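Local coordinates for Xcc1710-like domain-containing protein (Bordetella parapertussis 12822, PDB 3CPK) that is of unknown function but belongs to the DUF498/DUF598 family, forming an Xcc1710-like domain with a mixed beta sheet and packed helices, at residues A125-Y130 / V142-D147; A10-T15 / I33-E38. One frame throughout, in Å; residues are numbered along the deposited sequence.

Interaction 1: A125-Y130 / V142-D147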
# COMPACT_ATOMS: atom_id res chain seq x y z
N ALA A 125 7.06 -5.18 -5.91
CA ALA A 125 6.12 -4.99 -7.01
C ALA A 125 5.01 -4.02 -6.63
O ALA A 125 4.60 -3.18 -7.43
CB ALA A 125 5.53 -6.33 -7.43
N ALA A 126 4.52 -4.14 -5.40
CA ALA A 126 3.48 -3.24 -4.91
C ALA A 126 3.96 -1.80 -5.05
O ALA A 126 3.28 -0.95 -5.61
CB ALA A 126 3.15 -3.56 -3.46
N ALA A 127 5.16 -1.55 -4.54
CA ALA A 127 5.79 -0.23 -4.57
C ALA A 127 5.90 0.31 -5.99
O ALA A 127 5.56 1.45 -6.28
CB ALA A 127 7.18 -0.32 -3.93
N ARG A 128 6.39 -0.55 -6.88
CA ARG A 128 6.57 -0.24 -8.28
C ARG A 128 5.21 -0.07 -8.98
O ARG A 128 5.05 0.77 -9.87
CB ARG A 128 7.38 -1.36 -8.90
CG ARG A 128 7.45 -1.39 -10.40
CD ARG A 128 8.03 -2.73 -10.79
NE ARG A 128 9.14 -3.06 -9.90
CZ ARG A 128 9.35 -4.25 -9.34
NH1 ARG A 128 8.50 -5.26 -9.57
NH2 ARG A 128 10.39 -4.44 -8.54
N THR A 129 4.23 -0.88 -8.60
CA THR A 129 2.92 -0.75 -9.22
C THR A 129 2.24 0.54 -8.73
O THR A 129 1.42 1.13 -9.44
CB THR A 129 2.02 -1.97 -8.91
OG1 THR A 129 2.62 -3.16 -9.43
CG2 THR A 129 0.68 -1.80 -9.56
N TYR A 130 2.61 0.97 -7.53
CA TYR A 130 2.06 2.20 -6.97
C TYR A 130 2.55 3.41 -7.75
O TYR A 130 1.77 4.30 -8.09
CB TYR A 130 2.47 2.35 -5.50
CG TYR A 130 2.32 3.77 -5.01
CD1 TYR A 130 1.11 4.23 -4.49
CD2 TYR A 130 3.36 4.69 -5.15
CE1 TYR A 130 0.94 5.57 -4.13
CE2 TYR A 130 3.20 6.02 -4.81
CZ TYR A 130 1.99 6.45 -4.30
OH TYR A 130 1.83 7.78 -3.99
N VAL A 142 -1.45 2.54 -1.17
CA VAL A 142 -0.61 1.37 -1.08
C VAL A 142 -0.22 1.09 0.37
O VAL A 142 0.07 2.00 1.14
CB VAL A 142 0.67 1.51 -1.94
CG1 VAL A 142 1.57 2.60 -1.38
CG2 VAL A 142 1.41 0.17 -1.99
N ALA A 143 -0.24 -0.19 0.72
CA ALA A 143 0.13 -0.69 2.04
C ALA A 143 1.27 -1.67 1.77
O ALA A 143 1.12 -2.57 0.95
CB ALA A 143 -1.05 -1.40 2.68
N LEU A 144 2.39 -1.49 2.47
CA LEU A 144 3.58 -2.33 2.27
C LEU A 144 4.26 -2.85 3.53
O LEU A 144 4.54 -2.09 4.46
CB LEU A 144 4.64 -1.54 1.50
CG LEU A 144 4.27 -0.75 0.24
CD1 LEU A 144 5.20 0.46 0.15
CD2 LEU A 144 4.37 -1.63 -1.00
N LEU A 145 4.54 -4.15 3.53
CA LEU A 145 5.25 -4.82 4.61
C LEU A 145 6.65 -4.94 4.00
O LEU A 145 6.82 -5.57 2.96
CB LEU A 145 4.68 -6.22 4.86
CG LEU A 145 3.21 -6.34 5.29
CD1 LEU A 145 2.68 -7.72 4.92
CD2 LEU A 145 3.08 -6.09 6.80
N PRO A 146 7.67 -4.37 4.64
CA PRO A 146 9.03 -4.44 4.08
C PRO A 146 9.70 -5.79 4.21
O PRO A 146 9.11 -6.75 4.71
CB PRO A 146 9.76 -3.35 4.85
CG PRO A 146 9.16 -3.50 6.24
CD PRO A 146 7.69 -3.87 6.03
N ASP A 147 10.95 -5.87 3.75
CA ASP A 147 11.70 -7.11 3.80
C ASP A 147 10.83 -8.19 3.17
O ASP A 147 10.08 -7.83 2.23
CB ASP A 147 12.02 -7.48 5.25
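The Tyr130 ring meets Val142 on its CD1 side: CG1 of the valine comes within 3.5 Å of Tyr130 CD1 and approaches the ring obliquely, the two side chains crossing at about a right angle. Elsewhere the ring packs edge-to-face with Phe35 and touches Leu93, and its hydroxyl is hydrogen-bonded to the carbonyl oxygen of Asn12. This is the second half of a beta-alpha-beta crossover: helix 123-135 follows strand 117-121 and leads into strand 140-144, with strand 91-95 lying between the two in the sheet. The helix therefore runs back across the sheet, nearly antiparallel to its final strand at 158°, the short axes approaching to 8.7 Å.

No hydrogen bond spans the two segments; the interface is apolar and buried. Val142 and Leu144, two residues apart on the strand, both direct CB toward the helix, while Ala143 points away. Tyr130 reaches the strand with CG anti to its backbone N (chi1 162°), and Val142 turns CG1 to the ring with that methyl between its own N and carbonyl carbon (chi1 66°). One helical turn earlier the small Ala126 lets Leu144 come close to the helix backbone. Leu144 CD2 lies 3.4 Å from Ala126 CB and 3.6 Å from the backbone N of Ala127.

Interaction 2: A10-T15 / I33-E38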
# COMPACT_ATOMS: atom_id res chain seq x y z
N ALA A 10 3.19 18.25 -3.98
CA ALA A 10 4.09 17.17 -4.39
C ALA A 10 3.47 15.83 -3.97
O ALA A 10 2.83 15.72 -2.93
CB ALA A 10 5.44 17.34 -3.76
N LEU A 11 3.66 14.81 -4.80
CA LEU A 11 3.11 13.49 -4.54
C LEU A 11 4.10 12.49 -3.94
O LEU A 11 5.30 12.53 -4.23
CB LEU A 11 2.53 12.89 -5.83
CG LEU A 11 1.22 13.38 -6.47
CD1 LEU A 11 0.49 14.39 -5.59
CD2 LEU A 11 1.54 13.97 -7.83
N ASN A 12 3.59 11.59 -3.11
CA ASN A 12 4.40 10.57 -2.50
C ASN A 12 4.87 9.58 -3.56
O ASN A 12 4.09 8.98 -4.31
CB ASN A 12 3.63 9.84 -1.39
CG ASN A 12 3.46 10.70 -0.14
OD1 ASN A 12 4.41 11.36 0.30
ND2 ASN A 12 2.26 10.68 0.43
N THR A 13 6.18 9.40 -3.59
CA THR A 13 6.82 8.55 -4.56
C THR A 13 7.81 7.56 -3.96
O THR A 13 8.66 7.94 -3.14
CB THR A 13 7.54 9.45 -5.57
OG1 THR A 13 6.58 10.34 -6.16
CG2 THR A 13 8.22 8.64 -6.65
N VAL A 14 7.67 6.30 -4.35
CA VAL A 14 8.57 5.26 -3.90
C VAL A 14 9.88 5.52 -4.63
O VAL A 14 10.00 5.33 -5.85
CB VAL A 14 8.04 3.86 -4.26
CG1 VAL A 14 9.17 2.84 -4.17
CG2 VAL A 14 6.90 3.47 -3.32
N THR A 15 10.86 5.99 -3.88
CA THR A 15 12.17 6.36 -4.42
C THR A 15 13.13 5.21 -4.76
O THR A 15 13.80 5.23 -5.78
CB THR A 15 12.87 7.33 -3.45
OG1 THR A 15 12.16 8.57 -3.43
CG2 THR A 15 14.29 7.58 -3.88
N ILE A 33 4.20 0.50 6.17
CA ILE A 33 3.63 1.82 5.96
C ILE A 33 2.46 1.76 4.98
O ILE A 33 2.21 0.75 4.33
CB ILE A 33 4.69 2.81 5.40
CG1 ILE A 33 5.30 2.24 4.11
CG2 ILE A 33 5.78 3.03 6.45
CD1 ILE A 33 6.34 3.13 3.47
N ALA A 34 1.73 2.86 4.91
CA ALA A 34 0.59 2.97 4.01
C ALA A 34 0.53 4.44 3.61
O ALA A 34 0.93 5.31 4.37
CB ALA A 34 -0.69 2.55 4.71
N PHE A 35 0.06 4.71 2.40
CA PHE A 35 -0.02 6.09 1.95
C PHE A 35 -0.66 6.20 0.59
O PHE A 35 -0.74 5.23 -0.17
CB PHE A 35 1.38 6.74 1.93
CG PHE A 35 2.37 6.06 1.01
CD1 PHE A 35 2.50 6.48 -0.31
CD2 PHE A 35 3.14 4.98 1.46
CE1 PHE A 35 3.39 5.85 -1.17
CE2 PHE A 35 4.04 4.34 0.61
CZ PHE A 35 4.17 4.78 -0.72
N ALA A 36 -1.12 7.41 0.31
CA ALA A 36 -1.75 7.76 -0.94
C ALA A 36 -0.80 8.75 -1.60
O ALA A 36 0.23 9.09 -1.03
CB ALA A 36 -3.10 8.41 -0.67
N PRO A 37 -1.12 9.20 -2.82
CA PRO A 37 -0.23 10.16 -3.49
C PRO A 37 -0.11 11.44 -2.66
O PRO A 37 0.98 12.01 -2.52
CB PRO A 37 -0.94 10.39 -4.82
CG PRO A 37 -1.55 9.06 -5.08
CD PRO A 37 -2.14 8.70 -3.75
N GLU A 38 -1.24 11.87 -2.12
CA GLU A 38 -1.29 13.05 -1.29
C GLU A 38 -1.38 12.61 0.16
O GLU A 38 -1.84 11.51 0.44
CB GLU A 38 -2.49 13.89 -1.68
CG GLU A 38 -2.46 14.34 -3.14
CD GLU A 38 -3.52 15.37 -3.46
OE1 GLU A 38 -3.64 16.35 -2.69
OE2 GLU A 38 -4.23 15.21 -4.49
O HOH W 1 1.85 14.53 -0.59
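Asn12 holds the loop that follows strand 33-35, using its backbone and its side chain together. Its backbone N donates to Pro37 O at 2.7 Å, a nearly straight bond (169° at the hydrogen) arriving in the carbonyl plane on a lone pair. From there the side chain heads into the contact. CB sits 3.7 Å from Phe35 CD1, coming obliquely to the ring, and also lies near the carbonyl oxygens of Ala36 and Pro37. CG is anti to the carbonyl carbon of Asn12 (chi1 -73°), which sets CG beside those same two oxygens. At the tip, ND2 donates to Ala36 O over 3.0 Å. That bond is also straight, with the acceptor in the plane of the amide and the nitrogen nearly along the C=O axis. ND2 has a further hydrogen bond to Gly39 O, farther round the loop that leads from strand 33-35 to its antiparallel neighbour 42-43.

Apolar contacts flank this polar centre. Val14 CG2 meets the Phe35 ring at its edge, in plane, 4.0 Å from CZ. On the more exposed side, Leu11 CG lies 4.0 Å from Pro37 CB, and Leu11 CD1 rests on Glu38 CG, the two side chains lying side by side and pointing the same way. A water donates to Ala10 O and, over a longer 3.3 Å, to Pro37 O.

The amide thus behaves like an extra piece of backbone. The two carbonyl acceptors of ND2 support the modelled amide orientation, with nitrogen toward the loop, and a buried side-chain amide supplies donors to peptide oxygens of the loop that follows strand 33-35.

Overall arrangement
From the N terminus, the chain enters as segment 10-15, passes through the three-stranded antiparallel sheet of strands 14-18, 21-24 and 27-29, and returns as segment 33-38, where interaction 2 closes that loop. Much later, helix 123-135 leads through a short connection to strand 140-144, and interaction 1 closes this shorter loop. The two loops are in series, neither nested nor crossed. Their centres lie about 11 Å apart, and they touch where strands 33-35 and 140-144 run as neighbours in the mixed sheet, with Leu144 N 2.9 Å from Ile33 O, a probable hydrogen bond. Together they tie the N-terminal arm and the small sheet to the helix-covered mixed sheet.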